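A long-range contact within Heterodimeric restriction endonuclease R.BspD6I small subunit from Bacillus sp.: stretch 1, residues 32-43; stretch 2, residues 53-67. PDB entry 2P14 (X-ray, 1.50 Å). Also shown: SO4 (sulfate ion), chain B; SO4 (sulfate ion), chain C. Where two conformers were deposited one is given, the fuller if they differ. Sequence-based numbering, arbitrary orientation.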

ATOM      1  N   LEU A  32       2.212   2.277  13.639  1.00 15.96           N
ATOM      2  CA  LEU A  32       3.671   2.170  13.461  1.00 15.52           C
ATOM      3  C   LEU A  32       4.355   3.452  13.886  1.00 16.19           C
ATOM      4  O   LEU A  32       5.486   3.430  14.419  1.00 16.98           O
ATOM      5  N   GLY A  33       3.714   4.571  13.589  1.00 16.06           N
ATOM      6  CA  GLY A  33       4.160   5.891  13.992  1.00 15.79           C
ATOM      7  C   GLY A  33       5.424   6.353  13.263  1.00 16.44           C
ATOM      8  O   GLY A  33       5.711   5.893  12.151  1.00 15.71           O
ATOM      9  N   SER A  34       6.117   7.322  13.871  1.00 16.94           N
ATOM     10  CA  SER A  34       7.415   7.776  13.334  0.50 16.52           C
ATOM     11  C   SER A  34       7.276   8.609  12.036  1.00 16.70           C
ATOM     12  O   SER A  34       8.256   8.768  11.309  1.00 17.50           O
ATOM     13  N   TYR A  35       6.073   9.087  11.740  1.00 16.49           N
ATOM     14  CA  TYR A  35       5.824   9.900  10.546  1.00 17.44           C
ATOM     15  C   TYR A  35       5.800  11.377  10.844  1.00 17.98           C
ATOM     16  O   TYR A  35       5.574  11.780  11.991  1.00 18.66           O
ATOM     17  N   LYS A  36       6.025  12.188   9.811  1.00 17.83           N
ATOM     18  CA  LYS A  36       5.835  13.633   9.954  0.50 19.06           C
ATOM     19  C   LYS A  36       4.393  14.036   9.674  1.00 18.81           C
ATOM     20  O   LYS A  36       3.844  14.864  10.406  1.00 19.02           O
ATOM     21  N   ASN A  37       3.781  13.421   8.661  1.00 17.89           N
ATOM     22  CA  ASN A  37       2.363  13.625   8.361  1.00 17.86           C
ATOM     23  C   ASN A  37       1.733  12.306   7.949  1.00 17.09           C
ATOM     24  O   ASN A  37       2.386  11.473   7.320  1.00 16.87           O
ATOM     25  N   LEU A  38       0.464  12.137   8.279  1.00 16.08           N
ATOM     26  CA  LEU A  38      -0.302  10.963   7.854  1.00 15.63           C
ATOM     27  C   LEU A  38      -1.672  11.477   7.446  1.00 15.37           C
ATOM     28  O   LEU A  38      -2.377  12.082   8.256  1.00 17.55           O
ATOM     29  N   VAL A  39      -2.040  11.270   6.188  1.00 15.06           N
ATOM     30  CA  VAL A  39      -3.254  11.901   5.627  1.00 14.77           C
ATOM     31  C   VAL A  39      -4.163  10.815   5.046  1.00 14.30           C
ATOM     32  O   VAL A  39      -3.877  10.286   3.958  1.00 13.68           O
ATOM     33  N   PRO A  40      -5.231  10.443   5.783  1.00 14.24           N
ATOM     34  CA  PRO A  40      -6.228   9.532   5.240  1.00 14.35           C
ATOM     35  C   PRO A  40      -7.194  10.281   4.341  1.00 13.75           C
ATOM     36  O   PRO A  40      -7.770  11.296   4.758  1.00 13.99           O
ATOM     37  N   ASN A  41      -7.330   9.820   3.100  1.00 13.29           N
ATOM     38  CA  ASN A  41      -8.303  10.427   2.189  1.00 12.74           C
ATOM     39  C   ASN A  41      -9.683   9.784   2.325  1.00 12.60           C
ATOM     40  O   ASN A  41     -10.182   9.175   1.377  1.00 12.78           O
ATOM     41  N   PHE A  42     -10.259   9.916   3.508  1.00 12.65           N
ATOM     42  CA  PHE A  42     -11.616   9.439   3.790  1.00 13.81           C
ATOM     43  C   PHE A  42     -11.992  10.056   5.121  1.00 15.44           C
ATOM     44  O   PHE A  42     -11.149  10.632   5.832  1.00 15.03           O
ATOM     45  N   LYS A  43     -13.274   9.934   5.463  1.00 15.85           N
ATOM     46  CA  LYS A  43     -13.773  10.523   6.702  1.00 18.30           C
ATOM     47  C   LYS A  43     -14.326   9.486   7.658  1.00 17.92           C
ATOM     48  O   LYS A  43     -14.643   8.363   7.275  1.00 18.41           O
ATOM     49  N   ASN A  53     -16.233   9.092   1.493  1.00 18.52           N
ATOM     50  CA  ASN A  53     -16.226  10.520   1.168  1.00 18.95           C
ATOM     51  C   ASN A  53     -14.820  11.018   0.794  1.00 17.49           C
ATOM     52  O   ASN A  53     -14.373  12.091   1.214  1.00 18.87           O
ATOM     53  N   ALA A  54     -14.154  10.225  -0.026  1.00 16.33           N
ATOM     54  CA  ALA A  54     -12.796  10.556  -0.475  1.00 15.17           C
ATOM     55  C   ALA A  54     -12.799  11.746  -1.426  1.00 15.91           C
ATOM     56  O   ALA A  54     -13.754  11.963  -2.187  1.00 16.33           O
ATOM     57  N   ILE A  55     -11.702  12.491  -1.422  1.00 14.47           N
ATOM     58  CA  ILE A  55     -11.498  13.509  -2.452  1.00 13.69           C
ATOM     59  C   ILE A  55     -11.100  12.802  -3.773  1.00 14.71           C
ATOM     60  O   ILE A  55     -10.127  12.051  -3.810  1.00 14.23           O
ATOM     61  N   PRO A  56     -11.822  13.036  -4.877  1.00 15.54           N
ATOM     62  CA  PRO A  56     -11.374  12.501  -6.168  1.00 15.86           C
ATOM     63  C   PRO A  56      -9.953  12.942  -6.544  1.00 14.82           C
ATOM     64  O   PRO A  56      -9.575  14.085  -6.276  1.00 15.78           O
ATOM     65  N   GLY A  57      -9.213  12.029  -7.156  1.00 15.77           N
ATOM     66  CA  GLY A  57      -7.895  12.309  -7.706  1.00 15.33           C
ATOM     67  C   GLY A  57      -6.742  12.285  -6.730  1.00 15.42           C
ATOM     68  O   GLY A  57      -5.637  12.629  -7.121  1.00 16.60           O
ATOM     69  N   VAL A  58      -7.001  11.855  -5.494  1.00 14.18           N
ATOM     70  CA  VAL A  58      -6.000  11.802  -4.416  1.00 14.33           C
ATOM     71  C   VAL A  58      -5.877  10.369  -3.883  1.00 13.86           C
ATOM     72  O   VAL A  58      -6.880   9.674  -3.695  1.00 13.30           O
ATOM     73  N   GLU A  59      -4.633   9.958  -3.620  1.00 12.78           N
ATOM     74  CA  GLU A  59      -4.356   8.638  -3.025  1.00 12.61           C
ATOM     75  C   GLU A  59      -5.151   8.329  -1.755  1.00 11.91           C
ATOM     76  O   GLU A  59      -5.518   9.224  -0.975  1.00 12.45           O
ATOM     77  N   ASP A  60      -5.396   7.037  -1.527  1.00 11.14           N
ATOM     78  CA  ASP A  60      -6.179   6.636  -0.347  1.00 11.48           C
ATOM     79  C   ASP A  60      -5.576   7.089   0.983  1.00 11.79           C
ATOM     80  O   ASP A  60      -6.293   7.547   1.874  1.00 12.90           O
ATOM     81  N   ILE A  61      -4.252   6.964   1.109  1.00 12.14           N
ATOM     82  CA  ILE A  61      -3.521   7.334   2.328  1.00 12.24           C
ATOM     83  C   ILE A  61      -2.163   7.838   1.888  1.00 12.52           C
ATOM     84  O   ILE A  61      -1.563   7.273   0.978  1.00 12.62           O
ATOM     85  N   LEU A  62      -1.714   8.918   2.516  1.00 10.81           N
ATOM     86  CA  LEU A  62      -0.331   9.374   2.315  1.00 11.06           C
ATOM     87  C   LEU A  62       0.350   9.352   3.667  1.00 11.91           C
ATOM     88  O   LEU A  62      -0.198   9.867   4.641  1.00 12.62           O
ATOM     89  N   VAL A  63       1.548   8.746   3.727  1.00 12.68           N
ATOM     90  CA  VAL A  63       2.376   8.884   4.935  1.00 12.48           C
ATOM     91  C   VAL A  63       3.708   9.544   4.523  1.00 12.80           C
ATOM     92  O   VAL A  63       4.400   9.072   3.601  1.00 12.94           O
ATOM     93  N   GLU A  64       4.014  10.673   5.171  1.00 13.12           N
ATOM     94  CA  GLU A  64       5.254  11.373   4.873  1.00 13.19           C
ATOM     95  C   GLU A  64       6.226  11.170   6.010  1.00 13.87           C
ATOM     96  O   GLU A  64       5.959  11.542   7.133  1.00 14.90           O
ATOM     97  N   TYR A  65       7.352  10.530   5.718  1.00 14.26           N
ATOM     98  CA  TYR A  65       8.404  10.376   6.705  1.00 14.63           C
ATOM     99  C   TYR A  65       9.471  11.414   6.400  1.00 15.99           C
ATOM    100  O   TYR A  65       9.397  12.142   5.414  1.00 15.96           O
ATOM    101  N   GLU A  66      10.509  11.440   7.223  1.00 17.12           N
ATOM    102  CA  GLU A  66      11.540  12.435   7.029  1.00 19.10           C
ATOM    103  C   GLU A  66      12.177  12.431   5.634  1.00 18.61           C
ATOM    104  O   GLU A  66      12.307  13.490   5.014  1.00 19.82           O
ATOM    105  N   HIS A  67      12.556  11.261   5.152  1.00 18.28           N
ATOM    106  CA  HIS A  67      13.338  11.258   3.914  1.00 18.63           C
ATOM    107  C   HIS A  67      12.579  10.745   2.700  1.00 17.64           C
ATOM    108  O   HIS A  67      13.113  10.718   1.594  1.00 18.32           O
TER

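Packing of residues 32-43 against residues 53-67, which together bury 927 Å². Strands 37-40 and 61-64 run antiparallel, and Asn 41, Glu 64 and Tyr 65 have the largest areas covered by the opposing stretch. Asn 41, buried just beyond the end of its strand, points toward the loop that leads into strand 61-64. With chi1 t (-178°) and chi2 at 24°, its amide meets backbone groups on that loop: Ile 55 N donates to Asn 41 OD1 (2.8 Å), while Asn 41 ND2 donates to Ile 55 O (3.0 Å) and, at a more bent angle, to Val 58 O (3.1 Å). One side chain thus grips both ends of the type II turn from Ile 55 to Val 58. Its own backbone is held as well, Asn 41 N donating to Asp 60 O (2.8 Å).

Glu 64 (chi1 m, chi2 t) shares a sheet face with Asn 37 (chi1 m), Val 39 (t) and Leu 62 (t, p). Its backbone receives Lys 36 N at Glu 64 O (2.8 Å), and Glu 64 N donates to Asn 37 O (2.8 Å). Glu 64 OE2 is hydrogen-bonded elsewhere in the structure. Farther along this face, Val 39 CB and Leu 62 CB are 4.3 Å apart. Lys 36 (chi1 p) lays its aliphatic chain over the neighbouring backbone, with Lys 36 CD 3.3 Å from Tyr 65 O; water 3 accepts from Lys 36 NZ (3.0 Å) and donates to Glu 66 O (2.7 Å).

On the other face Leu 38 (t, p) sets its CD1 3.7 Å from Val 63 CB and 3.8 Å from Ile 61 CG2. Ile 61 (m, t) brings CG1 to the edge of the Phe 42 ring, 4.2 Å from Phe 42 CE2.

Tyr 65 (chi1 m) starts away from stretch 1, but the end of its side chain comes nearer. Tyr 65 CD1 lies 3.3 Å from Ser 34 O at the ring edge, and Tyr 65 CE1 lies 3.9 Å from Tyr 35 CB. Water 1 accepts from Tyr 65 OH (2.7 Å) and donates to Gly 33 O (2.8 Å), tying the hydroxyl to the backbone; water 2 similarly links Ser 34 O (2.7 Å) to Glu 66 N (3.0 Å). Sulfates accept from Ala 54 N (2.7 Å to O3, chain B) and Gly 57 N (2.8 Å to O3, chain C).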

ATOM      1  CB  LEU A  32       4.003   1.845  12.007  1.00 15.34           C
ATOM      2  CG  LEU A  32       3.743   0.414  11.540  1.00 15.18           C
ATOM      3  CD1 LEU A  32       3.931   0.316  10.047  1.00 15.71           C
ATOM      4  CD2 LEU A  32       4.613  -0.605  12.277  1.00 15.52           C
ATOM      5  CB  SER A  34       8.407   6.591  13.098  0.50 16.47           C
ATOM      6  OG  SER A  34       8.697   5.794  14.258  0.50 15.59           O
ATOM      7  CB  TYR A  35       4.469   9.542   9.902  1.00 17.97           C
ATOM      8  CG  TYR A  35       3.287   9.536  10.849  1.00 16.72           C
ATOM      9  CD1 TYR A  35       2.594  10.708  11.145  1.00 16.83           C
ATOM     10  CD2 TYR A  35       2.847   8.346  11.418  1.00 17.31           C
ATOM     11  CE1 TYR A  35       1.498  10.695  12.015  1.00 17.40           C
ATOM     12  CE2 TYR A  35       1.774   8.321  12.284  1.00 17.62           C
ATOM     13  CZ  TYR A  35       1.114   9.486  12.580  1.00 18.82           C
ATOM     14  OH  TYR A  35       0.030   9.420  13.446  1.00 21.56           O
ATOM     15  CB  LYS A  36       6.828  14.469   9.138  0.50 19.47           C
ATOM     16  CG  LYS A  36       7.180  13.969   7.761  0.50 20.84           C
ATOM     17  CD  LYS A  36       8.376  14.725   7.193  0.50 20.68           C
ATOM     18  CE  LYS A  36       7.945  15.932   6.392  0.50 21.99           C
ATOM     19  NZ  LYS A  36       9.091  16.456   5.609  0.50 22.48           N
ATOM     20  CB  ASN A  37       2.181  14.596   7.192  1.00 18.47           C
ATOM     21  CG  ASN A  37       2.894  15.915   7.378  1.00 21.94           C
ATOM     22  OD1 ASN A  37       3.755  16.290   6.569  1.00 28.77           O
ATOM     23  ND2 ASN A  37       2.522  16.646   8.407  1.00 23.31           N
ATOM     24  CB  LEU A  38      -0.436   9.922   8.980  1.00 14.80           C
ATOM     25  CG  LEU A  38      -1.261   8.662   8.698  1.00 16.27           C
ATOM     26  CD1 LEU A  38      -0.599   7.774   7.612  1.00 15.00           C
ATOM     27  CD2 LEU A  38      -1.442   7.855   9.977  1.00 16.96           C
ATOM     28  CB  VAL A  39      -2.885  12.923   4.529  1.00 15.16           C
ATOM     29  CG1 VAL A  39      -4.128  13.725   4.112  1.00 16.03           C
ATOM     30  CG2 VAL A  39      -1.815  13.868   5.027  1.00 16.89           C
ATOM     31  CB  PRO A  40      -6.936   9.004   6.498  1.00 13.97           C
ATOM     32  CG  PRO A  40      -6.857  10.142   7.484  1.00 15.09           C
ATOM     33  CD  PRO A  40      -5.537  10.841   7.176  1.00 15.15           C
ATOM     34  CB  ASN A  41      -7.793  10.414   0.742  1.00 12.87           C
ATOM     35  CG  ASN A  41      -8.750  11.078  -0.215  1.00 11.22           C
ATOM     36  OD1 ASN A  41      -9.549  11.925   0.232  1.00 12.74           O
ATOM     37  ND2 ASN A  41      -8.675  10.760  -1.480  1.00 13.38           N
ATOM     38  CB  PHE A  42     -11.699   7.889   3.826  1.00 14.77           C
ATOM     39  CG  PHE A  42     -10.656   7.224   4.718  1.00 16.18           C
ATOM     40  CD1 PHE A  42     -10.891   7.057   6.090  1.00 19.99           C
ATOM     41  CD2 PHE A  42      -9.461   6.744   4.182  1.00 18.01           C
ATOM     42  CE1 PHE A  42      -9.938   6.445   6.909  1.00 20.51           C
ATOM     43  CE2 PHE A  42      -8.505   6.145   5.018  1.00 19.36           C
ATOM     44  CZ  PHE A  42      -8.755   5.991   6.350  1.00 18.16           C
ATOM     45  CB  LYS A  43     -14.858  11.571   6.401  1.00 19.50           C
ATOM     46  CG  LYS A  43     -14.391  12.664   5.450  1.00 22.66           C
ATOM     47  CD  LYS A  43     -13.291  13.562   6.066  1.00 27.59           C
ATOM     48  CE  LYS A  43     -13.892  14.550   7.094  1.00 29.97           C
ATOM     49  NZ  LYS A  43     -12.908  15.483   7.725  1.00 29.69           N
ATOM     50  CB  ASN A  53     -16.843  11.377   2.286  1.00 20.43           C
ATOM     51  CG  ASN A  53     -18.363  11.296   2.312  1.00 26.63           C
ATOM     52  OD1 ASN A  53     -18.987  10.739   1.397  1.00 33.24           O
ATOM     53  ND2 ASN A  53     -18.967  11.846   3.353  1.00 31.69           N
ATOM     54  CB  ALA A  54     -12.184   9.385  -1.160  1.00 15.05           C
ATOM     55  CB  ILE A  55     -10.351  14.465  -2.034  1.00 14.32           C
ATOM     56  CG1 ILE A  55     -10.704  15.163  -0.726  1.00 15.38           C
ATOM     57  CG2 ILE A  55     -10.036  15.480  -3.184  1.00 15.81           C
ATOM     58  CD1 ILE A  55      -9.555  15.928  -0.121  1.00 15.57           C
ATOM     59  CB  PRO A  56     -12.365  13.101  -7.175  1.00 17.16           C
ATOM     60  CG  PRO A  56     -13.579  13.374  -6.349  1.00 17.15           C
ATOM     61  CD  PRO A  56     -13.102  13.767  -4.987  1.00 15.60           C
ATOM     62  CB  VAL A  58      -6.374  12.756  -3.281  1.00 13.95           C
ATOM     63  CG1 VAL A  58      -5.387  12.655  -2.095  1.00 16.50           C
ATOM     64  CG2 VAL A  58      -6.413  14.201  -3.857  1.00 13.30           C
ATOM     65  CB  GLU A  59      -2.850   8.511  -2.733  1.00 13.13           C
ATOM     66  CG  GLU A  59      -2.298   9.582  -1.795  1.00 13.25           C
ATOM     67  CD  GLU A  59      -1.858  10.899  -2.505  1.00 16.21           C
ATOM     68  OE1 GLU A  59      -2.140  11.083  -3.721  1.00 14.90           O
ATOM     69  OE2 GLU A  59      -1.246  11.746  -1.805  1.00 16.23           O
ATOM     70  CB  ASP A  60      -6.368   5.110  -0.290  1.00 11.89           C
ATOM     71  CG  ASP A  60      -7.194   4.568  -1.450  1.00 14.05           C
ATOM     72  OD1 ASP A  60      -7.880   5.329  -2.137  1.00 16.63           O
ATOM     73  OD2 ASP A  60      -7.145   3.341  -1.694  1.00 14.72           O
ATOM     74  CB  ILE A  61      -3.294   6.136   3.296  1.00 12.68           C
ATOM     75  CG1 ILE A  61      -4.616   5.438   3.614  1.00 12.68           C
ATOM     76  CG2 ILE A  61      -2.629   6.582   4.604  1.00 14.52           C
ATOM     77  CD1 ILE A  61      -4.422   3.962   4.004  1.00 12.09           C
ATOM     78  CB  LEU A  62      -0.281  10.807   1.766  1.00 11.54           C
ATOM     79  CG  LEU A  62       1.089  11.474   1.705  1.00 12.10           C
ATOM     80  CD1 LEU A  62       1.997  10.768   0.646  1.00 12.66           C
ATOM     81  CD2 LEU A  62       0.878  12.983   1.404  1.00 12.32           C
ATOM     82  CB  VAL A  63       2.593   7.532   5.669  1.00 13.18           C
ATOM     83  CG1 VAL A  63       3.382   6.583   4.830  1.00 14.40           C
ATOM     84  CG2 VAL A  63       3.268   7.720   7.032  1.00 13.64           C
ATOM     85  CB  GLU A  64       4.986  12.862   4.657  1.00 13.91           C
ATOM     86  CG  GLU A  64       4.142  13.092   3.425  1.00 14.41           C
ATOM     87  CD  GLU A  64       3.929  14.567   3.098  1.00 16.47           C
ATOM     88  OE1 GLU A  64       3.725  15.368   4.060  1.00 19.86           O
ATOM     89  OE2 GLU A  64       3.927  14.893   1.900  1.00 17.66           O
ATOM     90  CB  TYR A  65       9.008   8.998   6.606  1.00 13.62           C
ATOM     91  CG  TYR A  65       8.027   7.894   6.908  1.00 12.07           C
ATOM     92  CD1 TYR A  65       7.567   7.684   8.225  1.00 12.38           C
ATOM     93  CD2 TYR A  65       7.564   7.055   5.890  1.00 13.70           C
ATOM     94  CE1 TYR A  65       6.667   6.670   8.522  1.00 13.94           C
ATOM     95  CE2 TYR A  65       6.659   6.022   6.170  1.00 14.74           C
ATOM     96  CZ  TYR A  65       6.201   5.836   7.494  1.00 13.25           C
ATOM     97  OH  TYR A  65       5.312   4.799   7.749  1.00 13.84           O
ATOM     98  CB  GLU A  66      12.606  12.199   8.093  1.00 19.56           C
ATOM     99  CG  GLU A  66      13.644  13.263   8.173  1.00 23.20           C
ATOM    100  CD  GLU A  66      14.224  13.259   9.529  1.00 29.14           C
ATOM    101  OE1 GLU A  66      13.503  13.745  10.452  1.00 30.76           O
ATOM    102  OE2 GLU A  66      15.363  12.733   9.660  1.00 30.49           O
ATOM    103  CB  HIS A  67      14.634  10.496   4.120  1.00 19.24           C
ATOM    104  CG  HIS A  67      15.526  11.130   5.136  1.00 21.15           C
ATOM    105  ND1 HIS A  67      16.140  12.343   4.919  1.00 25.31           N
ATOM    106  CD2 HIS A  67      15.862  10.752   6.392  1.00 24.43           C
ATOM    107  CE1 HIS A  67      16.836  12.678   5.993  1.00 24.55           C
ATOM    108  NE2 HIS A  67      16.696  11.722   6.893  1.00 25.58           N
TER
HETATM  109  S   SO4 B 193     -16.391   7.443  -1.346  1.00 48.99           S
HETATM  110  O1  SO4 B 193     -16.211   6.135  -1.983  1.00 47.79           O
HETATM  111  O2  SO4 B 193     -16.773   8.466  -2.332  1.00 47.47           O
HETATM  112  O3  SO4 B 193     -15.093   7.792  -0.751  1.00 46.61           O
HETATM  113  O4  SO4 B 193     -17.433   7.320  -0.306  1.00 45.90           O
HETATM  114  S   SO4 C 194      -9.247   8.591  -8.164  1.00 21.27           S
HETATM  115  O1  SO4 C 194      -8.154   9.410  -8.709  1.00 21.15           O
HETATM  116  O2  SO4 C 194      -9.733   7.704  -9.232  1.00 23.83           O
HETATM  117  O3  SO4 C 194     -10.319   9.472  -7.685  1.00 20.92           O
HETATM  118  O4  SO4 C 194      -8.720   7.794  -7.052  1.00 23.31           O
HETATM  119  O   HOH W   1       4.029   5.029  10.119  1.00 14.85           O
HETATM  120  O   HOH W   2       9.842  10.368   9.890  1.00 24.87           O
HETATM  121  O   HOH W   3      12.080  15.975   5.942  1.00 41.27           O
HETATM  122  O   HOH W   4      -4.463  10.858   1.221  1.00 14.41           O